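Local coordinates for ABC transporter periplasmic-binding protein YtfQ (Mycobacterium smegmatis, PDB 6HB0) that probably binds a sugar, L-arabinofuranose being the likely substrate, as the solute-binding component of a mycobacterial ABC transporter, at residues I150-G155 with D164-F169. Sequence-based numbering, arbitrary orientation.
With ZN (zinc ion), chain I.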
loop_
_atom_site.group_PDB
_atom_site.type_symbol
_atom_site.label_atom_id
_atom_site.label_comp_id
_atom_site.label_asym_id
_atom_site.label_seq_id
_atom_site.Cartn_x
_atom_site.Cartn_y
_atom_site.Cartn_z
ATOM N N ILE A 150 -13.180 13.992 -14.905
ATOM C CA ILE A 150 -12.100 13.185 -14.362
ATOM C C ILE A 150 -11.912 12.002 -15.299
ATOM O O ILE A 150 -12.890 11.393 -15.712
ATOM C CB ILE A 150 -12.472 12.638 -12.981
ATOM C CG1 ILE A 150 -12.737 13.786 -12.006
ATOM C CG2 ILE A 150 -11.345 11.747 -12.434
ATOM C CD1 ILE A 150 -13.432 13.326 -10.732
ATOM N N VAL A 151 -10.666 11.704 -15.653
ATOM C CA VAL A 151 -10.385 10.422 -16.265
ATOM C C VAL A 151 -9.564 9.579 -15.305
ATOM O O VAL A 151 -8.774 10.106 -14.542
ATOM C CB VAL A 151 -9.730 10.559 -17.623
ATOM C CG1 VAL A 151 -10.646 11.380 -18.551
ATOM C CG2 VAL A 151 -8.302 11.088 -17.552
ATOM N N GLN A 152 -9.784 8.271 -15.332
ATOM C CA GLN A 152 -9.153 7.372 -14.403
ATOM C C GLN A 152 -8.336 6.310 -15.094
ATOM O O GLN A 152 -8.825 5.569 -15.961
ATOM C CB GLN A 152 -10.217 6.738 -13.509
ATOM C CG GLN A 152 -9.661 5.741 -12.493
ATOM C CD GLN A 152 -10.621 5.364 -11.356
ATOM O OE1 GLN A 152 -10.211 4.710 -10.389
ATOM N NE2 GLN A 152 -11.889 5.712 -11.494
ATOM N N LEU A 153 -7.083 6.223 -14.711
ATOM C CA LEU A 153 -6.186 5.162 -15.202
ATOM C C LEU A 153 -6.213 4.088 -14.134
ATOM O O LEU A 153 -5.705 4.282 -13.016
ATOM C CB LEU A 153 -4.791 5.723 -15.417
ATOM C CG LEU A 153 -4.675 6.858 -16.434
ATOM C CD1 LEU A 153 -3.278 7.478 -16.394
ATOM C CD2 LEU A 153 -4.941 6.326 -17.827
ATOM N N GLU A 154 -6.874 2.961 -14.440
ATOM C CA GLU A 154 -7.009 1.905 -13.495
ATOM C C GLU A 154 -5.848 0.940 -13.571
ATOM O O GLU A 154 -5.222 0.782 -14.626
ATOM C CB GLU A 154 -8.263 1.088 -13.771
ATOM C CG GLU A 154 -9.520 1.882 -13.868
ATOM C CD GLU A 154 -10.685 1.019 -14.386
ATOM O OE1 GLU A 154 -10.611 -0.232 -14.322
ATOM O OE2 GLU A 154 -11.692 1.609 -14.809
ATOM N N GLY A 155 -5.595 0.281 -12.449
ATOM C CA GLY A 155 -4.660 -0.805 -12.384
ATOM C C GLY A 155 -5.177 -2.047 -13.142
ATOM O O GLY A 155 -6.254 -2.064 -13.727
ATOM N N ASP A 164 -10.216 -1.849 -5.452
ATOM C CA ASP A 164 -10.440 -1.086 -4.238
ATOM C C ASP A 164 -10.168 0.404 -4.405
ATOM O O ASP A 164 -10.881 1.199 -3.848
ATOM C CB ASP A 164 -9.544 -1.610 -3.126
ATOM C CG ASP A 164 -10.036 -2.927 -2.504
ATOM O OD1 ASP A 164 -11.146 -3.442 -2.806
ATOM O OD2 ASP A 164 -9.279 -3.425 -1.652
ATOM N N ARG A 165 -9.119 0.783 -5.143
ATOM C CA ARG A 165 -8.874 2.158 -5.392
ATOM C C ARG A 165 -10.008 2.788 -6.222
ATOM O O ARG A 165 -10.339 3.961 -6.017
ATOM C CB ARG A 165 -7.548 2.348 -6.057
ATOM C CG ARG A 165 -6.392 2.125 -5.104
ATOM C CD ARG A 165 -5.051 2.187 -5.813
ATOM N NE ARG A 165 -4.020 1.755 -4.869
ATOM C CZ ARG A 165 -2.832 1.281 -5.175
ATOM N NH1 ARG A 165 -2.391 1.163 -6.427
ATOM N NH2 ARG A 165 -2.069 0.912 -4.178
ATOM N N LYS A 166 -10.587 2.015 -7.124
ATOM C CA LYS A 166 -11.724 2.503 -7.919
ATOM C C LYS A 166 -12.932 2.739 -7.008
ATOM O O LYS A 166 -13.561 3.768 -7.062
ATOM C CB LYS A 166 -12.078 1.553 -9.046
ATOM C CG LYS A 166 -13.266 1.974 -9.887
ATOM C CD LYS A 166 -13.334 1.119 -11.168
ATOM C CE LYS A 166 -14.531 1.545 -12.007
ATOM N NZ LYS A 166 -14.347 1.222 -13.461
ATOM N N THR A 167 -13.198 1.776 -6.150
ATOM C CA THR A 167 -14.296 1.876 -5.188
ATOM C C THR A 167 -14.092 3.080 -4.309
ATOM O O THR A 167 -14.986 3.900 -4.155
ATOM C CB THR A 167 -14.374 0.599 -4.364
ATOM O OG1 THR A 167 -14.715 -0.459 -5.258
ATOM C CG2 THR A 167 -15.405 0.710 -3.250
ATOM N N GLY A 168 -12.882 3.230 -3.798
ATOM C CA GLY A 168 -12.575 4.343 -2.921
ATOM C C GLY A 168 -12.674 5.671 -3.581
ATOM O O GLY A 168 -13.209 6.608 -3.018
ATOM N N PHE A 169 -12.122 5.798 -4.776
ATOM C CA PHE A 169 -12.186 7.074 -5.461
ATOM C C PHE A 169 -13.653 7.533 -5.684
ATOM O O PHE A 169 -13.974 8.714 -5.530
ATOM C CB PHE A 169 -11.392 7.028 -6.755
ATOM C CG PHE A 169 -11.242 8.351 -7.429
ATOM C CD1 PHE A 169 -10.260 9.234 -7.046
ATOM C CD2 PHE A 169 -12.061 8.685 -8.498
ATOM C CE1 PHE A 169 -10.129 10.457 -7.666
ATOM C CE2 PHE A 169 -11.944 9.938 -9.115
ATOM C CZ PHE A 169 -10.958 10.802 -8.713
HETATM ZN ZN ZN I . -9.485 -5.477 -1.165
HETATM O O HOH W 1 -13.748 5.446 -9.309
HETATM O O HOH W 2 -11.463 -6.017 -1.986
HETATM O O HOH W 3 -11.078 -5.089 0.395
HETATM O O HOH W 4 -7.785 -5.296 -0.109
#
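Lys-166 NZ meets Glu-154 OE2 at 3.0 Å in a salt bridge that joins the C-terminal end of strand 148-154 to the flank of helix 160-173. The ammonium approaches from above the carboxylate plane, 48° out of it. Lys-166 reaches there on an extended chain, its CG anti to the backbone N (chi1 178°). Glu-154 OE2 has a second partner in Ser-184 OG of the adjoining strand 179-186. Two residues earlier in the strand, Gln-152 points at the helix; its OE1 comes within 3.6 Å of Lys-166 CA, a van der Waals contact, while OE1 accepts a hydrogen bond from Gln-214 NE2, outside the pair. The amide's other atom, Gln-152 NE2, donates to a water at 2.9 Å, which in turn donates to Lys-166 O at 2.8 Å, bridging side chain and helix backbone. Deeper in the interface, Ile-150 and Phe-169 meet tip to tip, with Ile-150 CG2 at 3.8 Å from Phe-169 CE2 and Ile-150 CD1 at 4.0 Å from the same carbon. The Phe-169 ring also stacks with Phe-212 of strand 210-213. The axes of strand segment 150-154 and helix segment 164-169 run nearly antiparallel (158°), 9.9 Å apart at closest approach, as in the first half of a right-handed beta-alpha-beta crossover of a periplasmic binding protein lobe. Asp-164, in the same helix but not touching the strand segment, binds zinc through OD2 together with Asp-160. The contact thus grades from apolar packing at Ile-150, through a buried amide whose oxygen is held by Gln-214 and whose nitrogen donates to a bridging water, to an ion pair at the more exposed end, where solvent would probably weaken the attraction.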